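PDB 3OKG: restriction endonuclease S subunits, which probably recognises the target DNA sequence as the specificity subunit of a type I restriction-modification methyltransferase, working together with M subunits. Local coordinates for residues Y20-W26 and A407-D411; I142-A148 and D163-I169; V236-G242 and L313-R319; F325-Y329 and I371-D376. The contacts are given in a common frame with arbitrary orientation. Numbering follows the deposited sequence.

Contact 1: residues Y20-W26 and A407-D411; sequences YKLPPGW and AFRGD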
# COMPACT_ATOMS: atom_id res chain seq x y z
N TYR A 20 5.05 -0.26 33.05
CA TYR A 20 3.60 -0.16 33.11
C TYR A 20 3.09 -1.35 33.89
O TYR A 20 3.83 -2.31 34.11
CB TYR A 20 2.93 -0.07 31.72
CG TYR A 20 3.23 -1.22 30.79
CD1 TYR A 20 2.54 -2.42 30.88
CD2 TYR A 20 4.22 -1.11 29.81
CE1 TYR A 20 2.84 -3.48 30.02
CE2 TYR A 20 4.51 -2.14 28.95
CZ TYR A 20 3.81 -3.34 29.07
OH TYR A 20 4.11 -4.38 28.22
N LYS A 21 1.84 -1.28 34.32
CA LYS A 21 1.29 -2.26 35.26
C LYS A 21 0.89 -3.56 34.55
O LYS A 21 0.17 -3.54 33.56
CB LYS A 21 0.07 -1.67 35.96
CG LYS A 21 -0.51 -2.54 37.05
CD LYS A 21 -1.82 -1.95 37.56
CE LYS A 21 -2.12 -2.37 38.99
NZ LYS A 21 -1.70 -3.77 39.25
N LEU A 22 1.36 -4.68 35.07
CA LEU A 22 1.14 -5.99 34.43
C LEU A 22 0.08 -6.73 35.20
O LEU A 22 -0.15 -6.42 36.39
CB LEU A 22 2.42 -6.81 34.49
CG LEU A 22 3.64 -6.19 33.82
CD1 LEU A 22 4.84 -7.09 33.96
CD2 LEU A 22 3.33 -5.90 32.37
N PRO A 23 -0.58 -7.70 34.55
CA PRO A 23 -1.55 -8.54 35.26
C PRO A 23 -0.91 -9.24 36.44
O PRO A 23 0.31 -9.41 36.47
CB PRO A 23 -1.98 -9.56 34.21
CG PRO A 23 -1.80 -8.83 32.89
CD PRO A 23 -0.54 -8.01 33.10
N PRO A 24 -1.72 -9.64 37.42
CA PRO A 24 -1.27 -10.41 38.59
C PRO A 24 -0.43 -11.61 38.15
O PRO A 24 -0.82 -12.32 37.22
CB PRO A 24 -2.58 -10.92 39.19
CG PRO A 24 -3.60 -9.94 38.76
CD PRO A 24 -3.18 -9.46 37.40
N GLY A 25 0.70 -11.83 38.80
CA GLY A 25 1.50 -13.00 38.51
C GLY A 25 2.58 -12.79 37.46
O GLY A 25 3.53 -13.55 37.40
N TRP A 26 2.43 -11.76 36.63
CA TRP A 26 3.51 -11.41 35.70
C TRP A 26 4.60 -10.65 36.46
O TRP A 26 4.34 -10.09 37.52
CB TRP A 26 2.99 -10.51 34.61
CG TRP A 26 1.99 -11.06 33.67
CD1 TRP A 26 1.02 -12.00 33.92
CD2 TRP A 26 1.80 -10.64 32.33
NE1 TRP A 26 0.26 -12.19 32.80
CE2 TRP A 26 0.72 -11.36 31.80
CE3 TRP A 26 2.47 -9.71 31.50
CZ2 TRP A 26 0.28 -11.20 30.49
CZ3 TRP A 26 2.01 -9.54 30.19
CH2 TRP A 26 0.93 -10.29 29.70
N ALA A 407 -1.07 -7.85 23.38
CA ALA A 407 -0.54 -9.07 23.96
C ALA A 407 0.24 -8.77 25.23
O ALA A 407 0.08 -9.44 26.24
CB ALA A 407 0.36 -9.80 22.96
N PHE A 408 1.09 -7.74 25.19
CA PHE A 408 2.06 -7.60 26.27
C PHE A 408 1.56 -6.71 27.40
O PHE A 408 2.30 -6.44 28.34
CB PHE A 408 3.42 -7.18 25.72
CG PHE A 408 3.96 -8.17 24.72
CD1 PHE A 408 3.96 -9.52 25.01
CD2 PHE A 408 4.45 -7.75 23.49
CE1 PHE A 408 4.46 -10.45 24.11
CE2 PHE A 408 4.94 -8.66 22.57
CZ PHE A 408 4.94 -10.02 22.87
N ARG A 409 0.29 -6.34 27.32
CA ARG A 409 -0.41 -5.61 28.38
C ARG A 409 -1.39 -6.59 29.05
O ARG A 409 -2.06 -6.26 30.02
CB ARG A 409 -1.19 -4.46 27.73
CG ARG A 409 -1.53 -3.31 28.64
CD ARG A 409 -1.58 -2.03 27.82
NE ARG A 409 -0.24 -1.60 27.44
CZ ARG A 409 0.51 -0.74 28.12
NH1 ARG A 409 0.04 -0.18 29.25
NH2 ARG A 409 1.72 -0.44 27.68
N GLY A 410 -1.49 -7.79 28.50
CA GLY A 410 -2.38 -8.81 29.03
C GLY A 410 -3.80 -8.71 28.51
O GLY A 410 -4.73 -9.24 29.11
N ASP A 411 -3.97 -8.05 27.37
CA ASP A 411 -5.31 -7.81 26.85
C ASP A 411 -5.75 -8.79 25.78
O ASP A 411 -6.81 -8.62 25.19
CB ASP A 411 -5.44 -6.36 26.36
CG ASP A 411 -5.45 -5.36 27.50
OD1 ASP A 411 -5.87 -5.74 28.62
OD2 ASP A 411 -5.03 -4.21 27.29
O HOH W 1 -2.10 -4.93 32.87
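This loop-to-loop contact joins the two ends of the chain: residues 20-26, just before strand 27-30 of the first DNA specificity domain, meet residues 407-411, where helix 392-407 ends. That ending is a Schellman motif: Gly-410, at positive phi (86°), is the C-prime residue, with Gly-410 N bonded to Ala-407 O (3.2 Å) and Asp-411 N to the carbonyl just before Ala-407. This helix end leaves the Phe-408 carbonyl facing the other loop, and Tyr-20 OH donates to Phe-408 O at 2.7 Å. The Arg-409 guanidinium lies over one face of the same ring as a cation-pi partner, its CZ 3.8 Å from the Tyr-20 centroid and 12° off the normal. A water lies between Lys-21 O (2.7 Å) and Arg-409 O (3.1 Å). Pro-23 CG packs on Gly-410 CA at 3.9 Å; a CB there would hit the proline. The type II turn from Pro-23 to Trp-26 places Trp-26 CH2 3.7 Å from Gly-410 N. Pro-170 of strand 168-171 touches Tyr-20, Trp-26 and Phe-408. One neutral hydrogen bond, one cation-pi pair, a water and close packing on a glycine thus hold the helix end to the first domain, with no salt bridge.

Contact 2: residues I142-A148 and D163-I169; sequences ITNQLTA and DVYNTLI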
# COMPACT_ATOMS: atom_id res chain seq x y z
N ILE A 142 10.68 -2.89 22.75
CA ILE A 142 12.09 -3.26 22.89
C ILE A 142 13.02 -2.31 22.14
O ILE A 142 13.96 -1.78 22.72
CB ILE A 142 12.36 -4.71 22.40
CG1 ILE A 142 11.68 -5.72 23.31
CG2 ILE A 142 13.87 -4.98 22.28
CD1 ILE A 142 11.85 -5.49 24.80
N THR A 143 12.72 -2.11 20.86
CA THR A 143 13.41 -1.14 20.00
C THR A 143 13.60 0.17 20.70
O THR A 143 14.67 0.78 20.68
CB THR A 143 12.48 -0.74 18.83
OG1 THR A 143 12.05 -1.90 18.15
CG2 THR A 143 13.15 0.25 17.86
N ASN A 144 12.50 0.64 21.28
CA ASN A 144 12.44 1.99 21.79
C ASN A 144 13.30 2.16 23.04
O ASN A 144 13.58 3.29 23.48
CB ASN A 144 10.98 2.37 22.03
CG ASN A 144 10.18 2.59 20.70
OD1 ASN A 144 10.75 2.62 19.59
ND2 ASN A 144 8.86 2.76 20.83
N GLN A 145 13.76 1.03 23.59
CA GLN A 145 14.64 1.08 24.77
C GLN A 145 16.12 1.14 24.42
O GLN A 145 16.98 1.35 25.30
CB GLN A 145 14.38 -0.14 25.66
CG GLN A 145 13.04 -0.15 26.36
CD GLN A 145 12.94 -1.36 27.26
OE1 GLN A 145 13.73 -1.51 28.19
NE2 GLN A 145 11.99 -2.25 26.98
N LEU A 146 16.44 0.96 23.15
CA LEU A 146 17.85 0.88 22.75
C LEU A 146 18.40 2.28 22.50
O LEU A 146 18.23 2.86 21.43
CB LEU A 146 18.00 -0.01 21.51
CG LEU A 146 17.54 -1.44 21.81
CD1 LEU A 146 17.56 -2.23 20.48
CD2 LEU A 146 18.43 -2.11 22.84
N THR A 147 19.05 2.84 23.50
CA THR A 147 19.41 4.24 23.42
C THR A 147 20.39 4.61 22.31
O THR A 147 20.29 5.70 21.75
CB THR A 147 19.92 4.72 24.79
OG1 THR A 147 21.08 3.97 25.16
CG2 THR A 147 18.86 4.47 25.77
N ALA A 148 21.30 3.70 21.97
CA ALA A 148 22.27 3.96 20.91
C ALA A 148 21.61 4.11 19.53
O ALA A 148 22.27 4.55 18.58
CB ALA A 148 23.36 2.88 20.87
N ASP A 163 23.29 -4.20 25.32
CA ASP A 163 22.19 -3.24 25.31
C ASP A 163 20.86 -4.00 25.15
O ASP A 163 19.87 -3.73 25.81
CB ASP A 163 22.32 -2.27 24.12
CG ASP A 163 23.45 -1.24 24.30
OD1 ASP A 163 23.99 -1.13 25.41
OD2 ASP A 163 23.77 -0.56 23.30
N VAL A 164 20.85 -4.96 24.23
CA VAL A 164 19.62 -5.73 24.02
C VAL A 164 19.28 -6.57 25.26
O VAL A 164 18.14 -6.58 25.73
CB VAL A 164 19.75 -6.61 22.75
CG1 VAL A 164 18.47 -7.48 22.54
CG2 VAL A 164 20.05 -5.73 21.50
N TYR A 165 20.27 -7.27 25.81
CA TYR A 165 20.02 -8.10 26.99
C TYR A 165 19.54 -7.24 28.17
O TYR A 165 18.85 -7.74 29.05
CB TYR A 165 21.27 -8.88 27.42
CG TYR A 165 21.78 -9.89 26.42
CD1 TYR A 165 20.91 -10.82 25.81
CD2 TYR A 165 23.12 -9.97 26.11
CE1 TYR A 165 21.39 -11.78 24.89
CE2 TYR A 165 23.61 -10.91 25.22
CZ TYR A 165 22.74 -11.82 24.62
OH TYR A 165 23.25 -12.74 23.71
N ASN A 166 19.88 -5.96 28.17
CA ASN A 166 19.52 -5.09 29.29
C ASN A 166 18.10 -4.54 29.23
O ASN A 166 17.61 -3.93 30.20
CB ASN A 166 20.53 -3.93 29.43
CG ASN A 166 21.83 -4.39 30.04
OD1 ASN A 166 21.87 -5.42 30.72
ND2 ASN A 166 22.91 -3.62 29.82
N THR A 167 17.43 -4.73 28.10
CA THR A 167 16.10 -4.15 27.95
C THR A 167 15.15 -4.83 28.93
O THR A 167 15.34 -6.00 29.26
CB THR A 167 15.55 -4.23 26.48
OG1 THR A 167 15.40 -5.60 26.08
CG2 THR A 167 16.46 -3.46 25.49
N LEU A 168 14.13 -4.11 29.38
CA LEU A 168 13.10 -4.67 30.26
C LEU A 168 11.99 -5.34 29.47
O LEU A 168 11.54 -4.80 28.47
CB LEU A 168 12.45 -3.55 31.09
CG LEU A 168 13.34 -2.92 32.15
CD1 LEU A 168 12.52 -1.88 33.00
CD2 LEU A 168 13.94 -4.01 33.02
N ILE A 169 11.50 -6.48 29.97
CA ILE A 169 10.41 -7.20 29.32
C ILE A 169 9.38 -7.67 30.36
O ILE A 169 9.75 -8.00 31.47
CB ILE A 169 10.95 -8.46 28.56
CG1 ILE A 169 11.64 -9.45 29.51
CG2 ILE A 169 11.87 -8.03 27.40
CD1 ILE A 169 11.65 -10.96 29.00
O HOH W 2 21.34 1.02 23.12
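Residues 142-148 run from the end of helix 140-143 through a type I turn, Thr-143 to Leu-146, into a 3-10 segment; residues 163-169 pass from helix 161-165 into strand 168-171. Their CA atoms come closest at Gln-145 and Thr-167 (6.3 Å) and at Leu-146 and Asp-163 (6.5 Å). The Gln-145 amide pairs with both the N and the O of Leu-168: Leu-168 N donates to Gln-145 OE1 (2.9 Å, 165°), and Gln-145 NE2 donates to Leu-168 O (3.0 Å, 173°) and also to Phe-141 O. Strand 168-171 pairs antiparallel with strand 27-30 in the first DNA specificity domain, so this amide clasps the start of a strand whose Ile-169 is joined to Val-29 by backbone hydrogen bonding. Ile-142 CD1 reaches Ile-169 CG2 at 3.6 Å, while Leu-146 CD2 lies 3.6 Å from Thr-167 CG2 and 4.2 Å from Val-164 CG2; Phe-92 touches Ile-142, Leu-146 and Val-164. A water accepts from Ala-148 N (2.9 Å) and donates weakly to Asp-163 OD2 (2.9 Å).

Contact 3: residues V236-G242 and L313-R319; sequences VCDIIMG and LAALRPR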
# COMPACT_ATOMS: atom_id res chain seq x y z
N VAL A 236 -27.05 15.40 -29.34
CA VAL A 236 -27.48 15.61 -27.96
C VAL A 236 -26.38 16.31 -27.12
O VAL A 236 -26.44 16.34 -25.88
CB VAL A 236 -27.89 14.25 -27.36
CG1 VAL A 236 -29.10 13.68 -28.14
CG2 VAL A 236 -26.73 13.26 -27.47
N CYS A 237 -25.39 16.89 -27.79
CA CYS A 237 -24.23 17.46 -27.12
C CYS A 237 -23.62 18.59 -27.95
O CYS A 237 -23.40 18.43 -29.16
CB CYS A 237 -23.20 16.35 -26.87
SG CYS A 237 -21.96 16.73 -25.60
N ASP A 238 -23.36 19.73 -27.32
CA ASP A 238 -22.60 20.80 -27.98
C ASP A 238 -21.13 20.45 -27.87
O ASP A 238 -20.65 20.09 -26.79
CB ASP A 238 -22.84 22.15 -27.30
CG ASP A 238 -24.28 22.59 -27.38
OD1 ASP A 238 -24.95 22.24 -28.37
OD2 ASP A 238 -24.75 23.28 -26.46
N ILE A 239 -20.41 20.53 -28.99
CA ILE A 239 -18.99 20.20 -29.01
C ILE A 239 -18.18 21.44 -29.39
O ILE A 239 -18.46 22.08 -30.40
CB ILE A 239 -18.70 19.07 -29.99
CG1 ILE A 239 -19.53 17.82 -29.61
CG2 ILE A 239 -17.24 18.73 -29.98
CD1 ILE A 239 -19.22 16.62 -30.46
N ILE A 240 -17.18 21.74 -28.58
CA ILE A 240 -16.38 22.95 -28.69
C ILE A 240 -14.90 22.54 -28.76
O ILE A 240 -14.38 21.99 -27.79
CB ILE A 240 -16.57 23.79 -27.40
CG1 ILE A 240 -18.04 24.18 -27.22
CG2 ILE A 240 -15.66 25.02 -27.39
CD1 ILE A 240 -18.83 23.26 -26.28
N MET A 241 -14.23 22.74 -29.89
CA MET A 241 -12.81 22.40 -29.97
C MET A 241 -11.99 23.56 -29.39
O MET A 241 -12.18 24.70 -29.78
CB MET A 241 -12.37 22.15 -31.42
CG MET A 241 -13.09 21.04 -32.16
SD MET A 241 -12.88 19.42 -31.41
CE MET A 241 -14.26 19.45 -30.29
N GLY A 242 -11.08 23.27 -28.47
CA GLY A 242 -10.32 24.33 -27.84
C GLY A 242 -9.34 25.00 -28.80
O GLY A 242 -8.94 24.41 -29.81
N LEU A 313 -7.70 20.21 -25.88
CA LEU A 313 -8.99 19.82 -25.32
C LEU A 313 -10.16 20.08 -26.25
O LEU A 313 -10.10 20.97 -27.11
CB LEU A 313 -9.24 20.58 -24.02
CG LEU A 313 -8.24 20.31 -22.89
CD1 LEU A 313 -8.64 21.06 -21.66
CD2 LEU A 313 -8.18 18.81 -22.62
N ALA A 314 -11.22 19.30 -26.09
CA ALA A 314 -12.56 19.69 -26.53
C ALA A 314 -13.44 19.73 -25.27
O ALA A 314 -13.16 19.04 -24.30
CB ALA A 314 -13.10 18.68 -27.54
N ALA A 315 -14.47 20.58 -25.27
CA ALA A 315 -15.47 20.53 -24.22
C ALA A 315 -16.81 20.04 -24.79
O ALA A 315 -17.21 20.44 -25.89
CB ALA A 315 -15.64 21.89 -23.58
N LEU A 316 -17.49 19.17 -24.05
CA LEU A 316 -18.76 18.58 -24.49
C LEU A 316 -19.84 19.02 -23.53
O LEU A 316 -19.76 18.77 -22.32
CB LEU A 316 -18.68 17.05 -24.49
CG LEU A 316 -17.38 16.53 -25.10
CD1 LEU A 316 -17.22 15.04 -24.80
CD2 LEU A 316 -17.38 16.78 -26.59
N ARG A 317 -20.84 19.71 -24.06
CA ARG A 317 -21.89 20.21 -23.18
C ARG A 317 -23.18 19.52 -23.53
O ARG A 317 -23.76 19.78 -24.59
CB ARG A 317 -22.06 21.72 -23.32
CG ARG A 317 -23.04 22.27 -22.29
CD ARG A 317 -23.08 23.79 -22.31
NE ARG A 317 -21.81 24.39 -21.89
CZ ARG A 317 -21.17 25.34 -22.56
NH1 ARG A 317 -21.67 25.83 -23.69
NH2 ARG A 317 -20.02 25.81 -22.10
N PRO A 318 -23.61 18.61 -22.65
CA PRO A 318 -24.81 17.79 -22.91
C PRO A 318 -26.04 18.68 -23.07
O PRO A 318 -26.22 19.65 -22.35
CB PRO A 318 -24.95 16.97 -21.63
CG PRO A 318 -23.57 16.91 -21.05
CD PRO A 318 -22.92 18.23 -21.41
N ARG A 319 -26.89 18.33 -24.02
CA ARG A 319 -28.17 19.00 -24.16
C ARG A 319 -29.12 18.37 -23.16
O ARG A 319 -28.72 17.49 -22.40
CB ARG A 319 -28.66 18.90 -25.61
CG ARG A 319 -27.69 19.61 -26.54
CD ARG A 319 -28.19 19.80 -27.96
NE ARG A 319 -27.06 20.11 -28.85
CZ ARG A 319 -27.13 20.17 -30.18
NH1 ARG A 319 -28.28 19.96 -30.80
NH2 ARG A 319 -26.03 20.45 -30.88
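Strands 237-241 and 313-318 are antiparallel neighbours, their axes 4.4 Å apart at 163°. Main-chain donors and acceptors are matched in two reciprocal pairs: Asp-238 N to Arg-317 O and Arg-317 N to Asp-238 O, both 2.8 Å, then Ile-240 N to Ala-315 O (3.0 Å) and Ala-315 N to Ile-240 O (2.9 Å). One hydrogen bond closes each end, Arg-319 N to Val-236 O and Gly-242 N to Leu-313 O, each 2.8 Å. Asp-238 OD1 forms a salt bridge to Arg-319 NE at 3.0 Å, its hydrogen bond weak (129°). Arg-317, beside Asp-238 on one face, instead salt-bridges Asp-288. On the opposite face, Cys-237 SG meets Leu-316 CB at 3.5 Å and Ile-239 CG1 meets Leu-316 CD2 at 3.9 Å. Helices cover that face: Leu-327 of helix 324-333 touches Cys-237 and Leu-316, and Leu-355 of helix 352-357 touches Ile-239, while strand 289-292 pairs with the far edge of strand 313-318, leaving 237-241 outermost in the four-stranded antiparallel sheet of the second DNA specificity domain.

Contact 4: residues F325-Y329 and I371-D376; sequences FWLLY and IVAYLD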
# COMPACT_ATOMS: atom_id res chain seq x y z
N PHE A 325 -23.33 12.51 -16.53
CA PHE A 325 -22.65 11.30 -16.07
C PHE A 325 -22.87 10.07 -16.94
O PHE A 325 -22.03 9.15 -16.93
CB PHE A 325 -22.97 11.06 -14.60
CG PHE A 325 -22.31 12.09 -13.70
CD1 PHE A 325 -20.94 12.24 -13.72
CD2 PHE A 325 -23.07 12.91 -12.88
CE1 PHE A 325 -20.31 13.20 -12.91
CE2 PHE A 325 -22.45 13.86 -12.08
CZ PHE A 325 -21.07 14.01 -12.10
N TRP A 326 -23.95 10.06 -17.72
CA TRP A 326 -24.13 8.99 -18.74
C TRP A 326 -23.04 9.13 -19.79
O TRP A 326 -22.36 8.15 -20.16
CB TRP A 326 -25.52 9.11 -19.39
CG TRP A 326 -25.85 8.04 -20.42
CD1 TRP A 326 -25.93 8.21 -21.79
CD2 TRP A 326 -26.16 6.66 -20.16
NE1 TRP A 326 -26.28 7.01 -22.40
CE2 TRP A 326 -26.44 6.05 -21.42
CE3 TRP A 326 -26.26 5.89 -19.00
CZ2 TRP A 326 -26.76 4.70 -21.54
CZ3 TRP A 326 -26.60 4.54 -19.12
CH2 TRP A 326 -26.85 3.96 -20.38
N LEU A 327 -22.86 10.36 -20.27
CA LEU A 327 -21.80 10.69 -21.22
C LEU A 327 -20.42 10.31 -20.68
O LEU A 327 -19.62 9.68 -21.37
CB LEU A 327 -21.82 12.20 -21.51
CG LEU A 327 -20.73 12.69 -22.46
CD1 LEU A 327 -20.75 11.90 -23.76
CD2 LEU A 327 -20.89 14.19 -22.74
N LEU A 328 -20.15 10.69 -19.44
CA LEU A 328 -18.85 10.42 -18.82
C LEU A 328 -18.54 8.92 -18.75
O LEU A 328 -17.44 8.49 -19.10
CB LEU A 328 -18.80 11.02 -17.41
CG LEU A 328 -17.39 11.19 -16.85
CD1 LEU A 328 -16.58 12.04 -17.80
CD2 LEU A 328 -17.42 11.84 -15.45
N TYR A 329 -19.49 8.13 -18.27
CA TYR A 329 -19.27 6.68 -18.23
C TYR A 329 -19.01 6.11 -19.62
O TYR A 329 -18.18 5.22 -19.80
CB TYR A 329 -20.47 5.97 -17.64
CG TYR A 329 -20.38 5.84 -16.14
CD1 TYR A 329 -21.32 6.45 -15.32
CD2 TYR A 329 -19.35 5.11 -15.55
CE1 TYR A 329 -21.24 6.34 -13.93
CE2 TYR A 329 -19.26 5.00 -14.16
CZ TYR A 329 -20.20 5.63 -13.37
OH TYR A 329 -20.12 5.52 -12.00
N ILE A 371 -29.54 3.94 -14.11
CA ILE A 371 -28.35 3.17 -14.43
C ILE A 371 -27.07 3.83 -13.89
O ILE A 371 -26.20 3.14 -13.36
CB ILE A 371 -28.21 2.95 -15.96
CG1 ILE A 371 -29.35 2.07 -16.46
CG2 ILE A 371 -26.87 2.31 -16.29
CD1 ILE A 371 -29.42 1.97 -17.99
N VAL A 372 -26.98 5.16 -13.97
CA VAL A 372 -25.83 5.88 -13.39
C VAL A 372 -25.73 5.63 -11.86
O VAL A 372 -24.65 5.46 -11.31
CB VAL A 372 -25.87 7.41 -13.68
CG1 VAL A 372 -24.96 8.19 -12.76
CG2 VAL A 372 -25.43 7.70 -15.14
N ALA A 373 -26.87 5.60 -11.19
CA ALA A 373 -26.85 5.32 -9.75
C ALA A 373 -26.23 3.93 -9.47
O ALA A 373 -25.44 3.76 -8.55
CB ALA A 373 -28.25 5.41 -9.19
N TYR A 374 -26.58 2.95 -10.29
CA TYR A 374 -26.03 1.61 -10.15
C TYR A 374 -24.52 1.57 -10.41
O TYR A 374 -23.77 0.99 -9.62
CB TYR A 374 -26.76 0.62 -11.05
CG TYR A 374 -26.08 -0.71 -11.15
CD1 TYR A 374 -26.08 -1.60 -10.07
CD2 TYR A 374 -25.44 -1.10 -12.32
CE1 TYR A 374 -25.45 -2.84 -10.15
CE2 TYR A 374 -24.81 -2.35 -12.42
CZ TYR A 374 -24.82 -3.21 -11.33
OH TYR A 374 -24.20 -4.44 -11.41
N LEU A 375 -24.07 2.15 -11.52
CA LEU A 375 -22.65 2.21 -11.85
C LEU A 375 -21.84 2.98 -10.80
O LEU A 375 -20.70 2.63 -10.53
CB LEU A 375 -22.44 2.89 -13.22
CG LEU A 375 -22.99 2.13 -14.45
CD1 LEU A 375 -22.71 2.98 -15.72
CD2 LEU A 375 -22.38 0.75 -14.58
N ASP A 376 -22.42 4.05 -10.28
CA ASP A 376 -21.74 4.85 -9.27
C ASP A 376 -21.42 3.99 -8.05
O ASP A 376 -20.35 4.12 -7.46
CB ASP A 376 -22.62 6.02 -8.82
CG ASP A 376 -22.57 7.19 -9.80
OD1 ASP A 376 -21.73 7.18 -10.72
OD2 ASP A 376 -23.39 8.11 -9.61
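Phe-325 opens the face that helix 324-333 turns to helix 365-388: its CA-to-CB bond points toward the partner, and Phe-325 CB lies 3.9 Å from Val-372 CG1, though the ring leads away. The short helical segments cross at 51° with axes 10.4 Å apart, a separation bridged by large side chains; even the nearest CA pair, Trp-326 and Val-372, is 6.4 Å apart. Trp-326 turns the edge of its indole to the partner, with Trp-326 CZ3 3.6 Å from Ile-371 CG2 and Trp-326 CE3 4.3 Å from Val-372 CG2, while its NE1 is hydrogen-bonded to Pro-361 O. One helical turn after Phe-325, and tied to it by Tyr-329 N to Phe-325 O (3.0 Å), Tyr-329 has the largest covered area, 96 Å². Leu-375 covers one face of its ring in a CH-pi contact, Leu-375 CD1 standing 3.8 Å from the Tyr-329 centroid and 15° off the normal. At the ring's edge, Tyr-329 OH donates to Asp-376 OD1 at 2.6 Å. Phe-217, just beyond helix 174-216, meets both Trp-326 and Tyr-329, and that long helix touches Ile-371 and Leu-375 through Val-216 and Ala-212. Helix 365-388 enters the predicted coiled coil here, so the interface fixes the second specificity domain to its connecting helix by aromatic and aliphatic packing, with one short hydrogen bond from the Tyr-329 phenol to the Asp-376 carboxylate.

Overall arrangement
The contacts fall into two clusters at the ends of an elongated chain. Contacts 1 and 2, 19 Å apart between centres, lie in and against the first specificity domain; strand 168-171, whose start belongs to contact 2, also touches contact 1 through Pro-170. Contacts 3 and 4, 18 Å apart between centres, belong to the second; they touch where Leu-327 packs on Cys-237 and Leu-316. Between clusters the centres are 54 to 67 Å apart. Along the chain contacts 2, 3 and 4 follow in series, all enclosed by contact 1. The rest of helix 365-388 and helix 392-407 return the C-terminus to the first domain, consistent with this family's two DNA-recognition domains spaced by helices.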